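Lipoate-protein ligase, putative (Streptococcus pneumoniae, PDB 1VQZ) is probably a member of the lipoate-protein ligase family, with a catalytic domain related to class II tRNA synthetases and a smaller C-terminal domain. Local coordinates at residues K50-T61 against I75-A86. Sequence-based numbering, arbitrary orientation.
With EDO (1,2-ethanediol), chain D; EDO (1,2-ethanediol), chain S; EDO (1,2-ethanediol), chain J.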
ATOM      1  N   LYS A  50       7.070  14.231  -2.849  1.00 29.87           N
ATOM      2  CA  LYS A  50       7.770  14.997  -1.840  1.00 30.30           C
ATOM      3  C   LYS A  50       7.746  14.280  -0.460  1.00 28.44           C
ATOM      4  O   LYS A  50       6.962  13.389  -0.261  1.00 32.72           O
ATOM      5  CB  LYS A  50       7.109  16.378  -1.720  1.00 30.25           C
ATOM      6  CG  LYS A  50       5.767  16.360  -0.982  1.00 28.57           C
ATOM      7  CD  LYS A  50       4.849  17.563  -1.357  1.00 35.52           C
ATOM      8  CE  LYS A  50       5.316  18.917  -0.769  1.00 38.97           C
ATOM      9  NZ  LYS A  50       5.237  18.969   0.708  1.00 33.41           N
ATOM     10  N   PRO A  51       8.616  14.684   0.496  1.00 29.48           N
ATOM     11  CA  PRO A  51       8.631  13.992   1.819  1.00 31.39           C
ATOM     12  C   PRO A  51       7.240  13.741   2.439  1.00 29.03           C
ATOM     13  O   PRO A  51       6.437  14.680   2.724  1.00 29.50           O
ATOM     14  CB  PRO A  51       9.500  14.905   2.713  1.00 31.59           C
ATOM     15  CG  PRO A  51      10.494  15.523   1.693  1.00 37.05           C
ATOM     16  CD  PRO A  51       9.619  15.759   0.422  1.00 29.68           C
ATOM     17  N   SER A  52       6.978  12.475   2.683  1.00 26.34           N
ATOM     18  CA  SER A  52       5.644  12.002   3.022  1.00 27.09           C
ATOM     19  C   SER A  52       5.686  10.734   3.842  1.00 28.70           C
ATOM     20  O   SER A  52       6.540   9.874   3.617  1.00 29.42           O
ATOM     21  CB  SER A  52       4.830  11.727   1.737  1.00 28.26           C
ATOM     22  OG  SER A  52       4.705  12.882   0.880  1.00 30.39           O
ATOM     23  N   ILE A  53       4.778  10.626   4.814  1.00 29.80           N
ATOM     24  CA  ILE A  53       4.436   9.345   5.415  1.00 30.32           C
ATOM     25  C   ILE A  53       3.147   8.841   4.781  1.00 29.20           C
ATOM     26  O   ILE A  53       2.091   9.468   4.890  1.00 30.52           O
ATOM     27  CB  ILE A  53       4.267   9.392   6.958  1.00 27.64           C
ATOM     28  CG1 ILE A  53       5.526   9.981   7.627  1.00 29.54           C
ATOM     29  CG2 ILE A  53       3.940   7.978   7.478  1.00 30.71           C
ATOM     30  CD1 ILE A  53       6.771   9.086   7.485  1.00 36.35           C
ATOM     31  N   ILE A  54       3.242   7.691   4.149  1.00 30.04           N
ATOM     32  CA  ILE A  54       2.117   7.063   3.521  1.00 29.94           C
ATOM     33  C   ILE A  54       1.649   5.902   4.414  1.00 29.46           C
ATOM     34  O   ILE A  54       2.409   4.980   4.687  1.00 27.97           O
ATOM     35  CB  ILE A  54       2.456   6.529   2.137  1.00 31.80           C
ATOM     36  CG1 ILE A  54       3.070   7.623   1.235  1.00 33.45           C
ATOM     37  CG2 ILE A  54       1.193   5.997   1.455  1.00 31.03           C
ATOM     38  CD1 ILE A  54       2.223   8.866   1.049  1.00 38.55           C
ATOM     39  N   VAL A  55       0.395   5.959   4.838  1.00 26.45           N
ATOM     40  CA  VAL A  55      -0.164   4.996   5.750  1.00 25.81           C
ATOM     41  C   VAL A  55      -1.056   4.052   5.010  1.00 28.33           C
ATOM     42  O   VAL A  55      -1.654   4.414   3.997  1.00 30.44           O
ATOM     43  CB  VAL A  55      -0.859   5.624   7.020  1.00 29.92           C
ATOM     44  CG1 VAL A  55       0.126   6.532   7.743  1.00 35.77           C
ATOM     45  CG2 VAL A  55      -2.155   6.387   6.683  1.00 30.76           C
ATOM     46  N   GLY A  56      -1.110   2.819   5.526  1.00 27.38           N
ATOM     47  CA  GLY A  56      -1.937   1.780   4.966  1.00 25.38           C
ATOM     48  C   GLY A  56      -3.405   2.104   5.099  1.00 27.28           C
ATOM     49  O   GLY A  56      -3.847   2.866   5.967  1.00 26.73           O
ATOM     50  N   ARG A  57      -4.169   1.540   4.181  1.00 27.64           N
ATOM     51  CA  ARG A  57      -5.614   1.720   4.092  1.00 28.30           C
ATOM     52  C   ARG A  57      -6.428   1.556   5.398  1.00 29.20           C
ATOM     53  O   ARG A  57      -7.499   2.207   5.582  1.00 26.80           O
ATOM     54  CB  ARG A  57      -6.101   0.730   3.002  1.00 29.22           C
ATOM     55  CG  ARG A  57      -7.501   0.758   2.694  1.00 33.62           C
ATOM     56  CD  ARG A  57      -7.791  -0.253   1.605  1.00 30.93           C
ATOM     57  NE  ARG A  57      -7.458  -1.579   2.047  1.00 38.34           N
ATOM     58  CZ  ARG A  57      -7.133  -2.601   1.283  1.00 29.49           C
ATOM     59  NH1 ARG A  57      -7.061  -2.504  -0.040  1.00 40.82           N
ATOM     60  NH2 ARG A  57      -6.863  -3.747   1.867  1.00 38.50           N
ATOM     61  N   HIS A  58      -5.953   0.709   6.306  1.00 27.49           N
ATOM     62  CA  HIS A  58      -6.656   0.469   7.549  1.00 24.50           C
ATOM     63  C   HIS A  58      -5.944   0.897   8.826  1.00 23.19           C
ATOM     64  O   HIS A  58      -6.445   0.631   9.905  1.00 25.68           O
ATOM     65  CB  HIS A  58      -7.069  -0.991   7.625  1.00 24.25           C
ATOM     66  CG  HIS A  58      -7.947  -1.425   6.495  1.00 24.18           C
ATOM     67  ND1 HIS A  58      -9.067  -0.716   6.111  1.00 28.81           N
ATOM     68  CD2 HIS A  58      -7.842  -2.464   5.619  1.00 27.20           C
ATOM     69  CE1 HIS A  58      -9.639  -1.320   5.076  1.00 30.05           C
ATOM     70  NE2 HIS A  58      -8.915  -2.374   4.748  1.00 27.12           N
ATOM     71  N   GLN A  59      -4.813   1.608   8.699  1.00 24.38           N
ATOM     72  CA  GLN A  59      -4.062   2.056   9.861  1.00 27.92           C
ATOM     73  C   GLN A  59      -4.857   3.143  10.621  1.00 26.56           C
ATOM     74  O   GLN A  59      -5.574   3.946  10.035  1.00 25.51           O
ATOM     75  CB  GLN A  59      -2.642   2.578   9.503  1.00 25.22           C
ATOM     76  CG  GLN A  59      -1.619   1.506   9.172  1.00 27.42           C
ATOM     77  CD  GLN A  59      -0.192   2.023   9.089  1.00 23.11           C
ATOM     78  OE1 GLN A  59       0.247   2.543   8.050  1.00 24.33           O
ATOM     79  NE2 GLN A  59       0.554   1.866  10.189  1.00 26.88           N
ATOM     80  N   ASN A  60      -4.692   3.123  11.932  1.00 24.33           N
ATOM     81  CA  ASN A  60      -5.272   4.108  12.822  1.00 24.13           C
ATOM     82  C   ASN A  60      -4.258   5.242  12.935  1.00 24.57           C
ATOM     83  O   ASN A  60      -3.420   5.279  13.839  1.00 24.80           O
ATOM     84  CB  ASN A  60      -5.636   3.458  14.165  1.00 23.48           C
ATOM     85  CG  ASN A  60      -6.353   4.420  15.105  1.00 25.63           C
ATOM     86  OD1 ASN A  60      -6.433   5.610  14.831  1.00 34.00           O
ATOM     87  ND2 ASN A  60      -6.819   3.926  16.223  1.00 20.84           N
ATOM     88  N   THR A  61      -4.336   6.131  11.938  1.00 22.07           N
ATOM     89  CA  THR A  61      -3.349   7.159  11.648  1.00 25.28           C
ATOM     90  C   THR A  61      -2.995   7.989  12.874  1.00 28.64           C
ATOM     91  O   THR A  61      -1.812   8.131  13.219  1.00 27.18           O
ATOM     92  CB  THR A  61      -3.828   8.027  10.517  1.00 22.97           C
ATOM     93  OG1 THR A  61      -4.349   7.184   9.470  1.00 25.93           O
ATOM     94  CG2 THR A  61      -2.680   8.880   9.991  1.00 27.68           C
ATOM     95  N   ILE A  75       6.261  17.301   6.552  1.00 27.23           N
ATOM     96  CA  ILE A  75       6.080  15.994   5.902  1.00 27.89           C
ATOM     97  C   ILE A  75       4.580  15.801   5.661  1.00 28.77           C
ATOM     98  O   ILE A  75       3.795  15.971   6.601  1.00 30.26           O
ATOM     99  CB  ILE A  75       6.677  14.903   6.826  1.00 26.32           C
ATOM    100  CG1 ILE A  75       8.205  15.130   6.982  1.00 23.61           C
ATOM    101  CG2 ILE A  75       6.423  13.459   6.308  1.00 32.99           C
ATOM    102  CD1 ILE A  75       8.864  14.245   8.010  1.00 31.32           C
ATOM    103  N   GLU A  76       4.175  15.481   4.428  1.00 30.29           N
ATOM    104  CA  GLU A  76       2.754  15.120   4.135  1.00 31.12           C
ATOM    105  C   GLU A  76       2.400  13.780   4.800  1.00 30.30           C
ATOM    106  O   GLU A  76       3.252  12.922   4.911  1.00 30.27           O
ATOM    107  CB  GLU A  76       2.527  14.957   2.628  1.00 33.12           C
ATOM    108  CG  GLU A  76       2.987  16.089   1.694  1.00 32.63           C
ATOM    109  CD  GLU A  76       2.240  17.365   1.897  1.00 40.16           C
ATOM    110  OE1 GLU A  76       1.176  17.332   2.506  1.00 43.18           O
ATOM    111  OE2 GLU A  76       2.713  18.427   1.459  1.00 39.65           O
ATOM    112  N   VAL A  77       1.155  13.617   5.244  1.00 31.24           N
ATOM    113  CA  VAL A  77       0.606  12.347   5.691  1.00 28.29           C
ATOM    114  C   VAL A  77      -0.623  12.017   4.827  1.00 29.08           C
ATOM    115  O   VAL A  77      -1.666  12.714   4.914  1.00 27.04           O
ATOM    116  CB  VAL A  77       0.283  12.343   7.226  1.00 27.91           C
ATOM    117  CG1 VAL A  77      -0.370  11.070   7.668  1.00 26.18           C
ATOM    118  CG2 VAL A  77       1.531  12.611   8.036  1.00 31.62           C
ATOM    119  N   VAL A  78      -0.518  10.925   4.046  1.00 29.78           N
ATOM    120  CA  VAL A  78      -1.610  10.482   3.167  1.00 31.70           C
ATOM    121  C   VAL A  78      -1.849   8.977   3.270  1.00 29.48           C
ATOM    122  O   VAL A  78      -0.906   8.196   3.321  1.00 31.26           O
ATOM    123  CB  VAL A  78      -1.320  10.921   1.700  1.00 31.56           C
ATOM    124  CG1 VAL A  78      -2.442  10.533   0.737  1.00 27.65           C
ATOM    125  CG2 VAL A  78      -1.061  12.455   1.628  1.00 35.69           C
ATOM    126  N   ARG A  79      -3.107   8.582   3.370  1.00 28.60           N
ATOM    127  CA  ARG A  79      -3.488   7.175   3.406  1.00 27.38           C
ATOM    128  C   ARG A  79      -3.613   6.674   1.985  1.00 28.00           C
ATOM    129  O   ARG A  79      -4.301   7.267   1.175  1.00 27.13           O
ATOM    130  CB  ARG A  79      -4.805   7.029   4.147  1.00 26.35           C
ATOM    131  CG  ARG A  79      -5.305   5.627   4.333  1.00 28.07           C
ATOM    132  CD  ARG A  79      -6.706   5.641   4.821  1.00 26.90           C
ATOM    133  NE  ARG A  79      -6.939   6.204   6.167  1.00 29.09           N
ATOM    134  CZ  ARG A  79      -6.637   5.616   7.326  1.00 29.37           C
ATOM    135  NH1 ARG A  79      -5.980   4.464   7.367  1.00 25.74           N
ATOM    136  NH2 ARG A  79      -6.984   6.205   8.467  1.00 29.44           N
ATOM    137  N   ARG A  80      -2.938   5.571   1.687  1.00 30.82           N
ATOM    138  CA  ARG A  80      -3.068   4.919   0.392  1.00 31.16           C
ATOM    139  C   ARG A  80      -4.176   3.872   0.343  1.00 30.55           C
ATOM    140  O   ARG A  80      -4.901   3.575   1.360  1.00 27.14           O
ATOM    141  CB  ARG A  80      -1.703   4.303  -0.035  1.00 31.00           C
ATOM    142  CG  ARG A  80      -1.212   3.168   0.848  1.00 32.80           C
ATOM    143  CD  ARG A  80       0.037   2.435   0.275  1.00 29.81           C
ATOM    144  NE  ARG A  80       0.273   1.330   1.203  1.00 25.59           N
ATOM    145  CZ  ARG A  80       0.949   1.407   2.359  1.00 29.67           C
ATOM    146  NH1 ARG A  80       1.562   2.526   2.700  1.00 28.72           N
ATOM    147  NH2 ARG A  80       0.986   0.344   3.176  1.00 29.90           N
ATOM    148  N   ILE A  81      -4.398   3.352  -0.866  1.00 28.91           N
ATOM    149  CA  ILE A  81      -5.528   2.414  -1.054  1.00 30.47           C
ATOM    150  C   ILE A  81      -5.146   0.948  -1.018  1.00 28.19           C
ATOM    151  O   ILE A  81      -5.985   0.117  -1.282  1.00 32.67           O
ATOM    152  CB  ILE A  81      -6.386   2.755  -2.306  1.00 33.52           C
ATOM    153  CG1 ILE A  81      -5.631   2.462  -3.608  1.00 30.06           C
ATOM    154  CG2 ILE A  81      -6.830   4.222  -2.235  1.00 34.05           C
ATOM    155  CD1 ILE A  81      -6.436   2.713  -4.866  1.00 31.21           C
ATOM    156  N   SER A  82      -3.898   0.617  -0.698  1.00 28.09           N
ATOM    157  CA  SER A  82      -3.525  -0.755  -0.357  1.00 28.06           C
ATOM    158  C   SER A  82      -3.219  -0.893   1.156  1.00 28.07           C
ATOM    159  O   SER A  82      -2.949   0.086   1.859  1.00 28.08           O
ATOM    160  CB  SER A  82      -2.284  -1.189  -1.137  1.00 31.56           C
ATOM    161  OG  SER A  82      -1.217  -0.259  -0.983  1.00 26.00           O
ATOM    162  N   GLY A  83      -3.200  -2.134   1.610  1.00 24.42           N
ATOM    163  CA  GLY A  83      -2.969  -2.470   2.988  1.00 25.40           C
ATOM    164  C   GLY A  83      -1.556  -2.375   3.446  1.00 26.85           C
ATOM    165  O   GLY A  83      -0.700  -1.906   2.730  1.00 29.90           O
ATOM    166  N   GLY A  84      -1.325  -2.806   4.667  1.00 28.43           N
ATOM    167  CA  GLY A  84       0.022  -2.764   5.280  1.00 28.83           C
ATOM    168  C   GLY A  84       0.298  -1.570   6.169  1.00 29.04           C
ATOM    169  O   GLY A  84      -0.642  -0.876   6.651  1.00 27.20           O
ATOM    170  N   GLY A  85       1.595  -1.315   6.364  1.00 28.78           N
ATOM    171  CA  GLY A  85       2.071  -0.319   7.282  1.00 27.70           C
ATOM    172  C   GLY A  85       2.510   0.993   6.660  1.00 28.50           C
ATOM    173  O   GLY A  85       2.314   1.265   5.461  1.00 27.14           O
ATOM    174  N   ALA A  86       3.212   1.771   7.488  1.00 29.33           N
ATOM    175  CA  ALA A  86       3.651   3.098   7.124  1.00 28.99           C
ATOM    176  C   ALA A  86       4.953   3.075   6.343  1.00 28.68           C
ATOM    177  O   ALA A  86       5.871   2.316   6.643  1.00 30.82           O
ATOM    178  CB  ALA A  86       3.786   3.989   8.369  1.00 25.01           C
TER
HETATM  179  C1  EDO D 402      -9.737   1.641   9.286  1.00 38.13           C
HETATM  180  O1  EDO D 402     -10.181   0.475   8.634  1.00 23.03           O
HETATM  181  C2  EDO D 402      -9.732   2.839   8.357  1.00 25.50           C
HETATM  182  O2  EDO D 402     -11.048   3.130   7.979  1.00 35.31           O
HETATM  183  C1  EDO S 417     -12.269   1.405   5.143  1.00 52.28           C
HETATM  184  O1  EDO S 417     -12.861   0.046   5.056  1.00 28.83           O
HETATM  185  C2  EDO S 417     -10.735   1.567   5.015  1.00 52.52           C
HETATM  186  O2  EDO S 417     -10.182   2.776   4.414  1.00 47.78           O
HETATM  187  C1  EDO J 408     -10.083   6.383  14.783  1.00 50.39           C
HETATM  188  O1  EDO J 408      -8.848   6.807  15.379  1.00 38.52           O
HETATM  189  C2  EDO J 408     -10.497   5.115  15.518  1.00 50.92           C
HETATM  190  O2  EDO J 408     -10.545   5.402  16.919  1.00 50.35           O
HETATM  191  O   HOH W   1      -3.438  -0.785   6.827  1.00 20.36           O
HETATM  192  O   HOH W   2       3.896   1.074  10.230  1.00 23.96           O
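The guanidinium of R79 has T61 OG1, itself bonded to N251 O and not to R79, over one face and a carbon of a 1,2-ethanediol over the opposite one. At its edge, Q59 O is gripped end-on by two nitrogens, NH1 at 2.7 Å and NH2 at 3.1 Å, with the oxygen in the guanidinium plane. NH1 also gives G56 O a weak bond, while NE and NH2 turn to the carbonyls of W250 and Y252. G56 CA lies over one face of the R80 guanidinium; at that group's edge NH2 bonds G83 O at 2.8 Å, and G85 O takes both NH1 and NH2. R57 N donates nearly straight to S82 O (N-H...O 167°), and the R57 guanidinium, its NH2 bonded to G293 O, covers G83 N. Strands 52-55 and 76-79 pair in parallel from E76 N–P51 O (2.9 Å) to R80 N–V55 O (2.9 Å), within a beta-alpha-beta unit through helix 67-73. At the far end a salt bridge joins K50 NZ to E76 OE2 at 2.7 Å, on the anti lone pair of OE2. Backbone carbonyls thus fix both arginine planes and probably offset their charges, tying turn 56-59 and the glycine-rich loop to the strand ends.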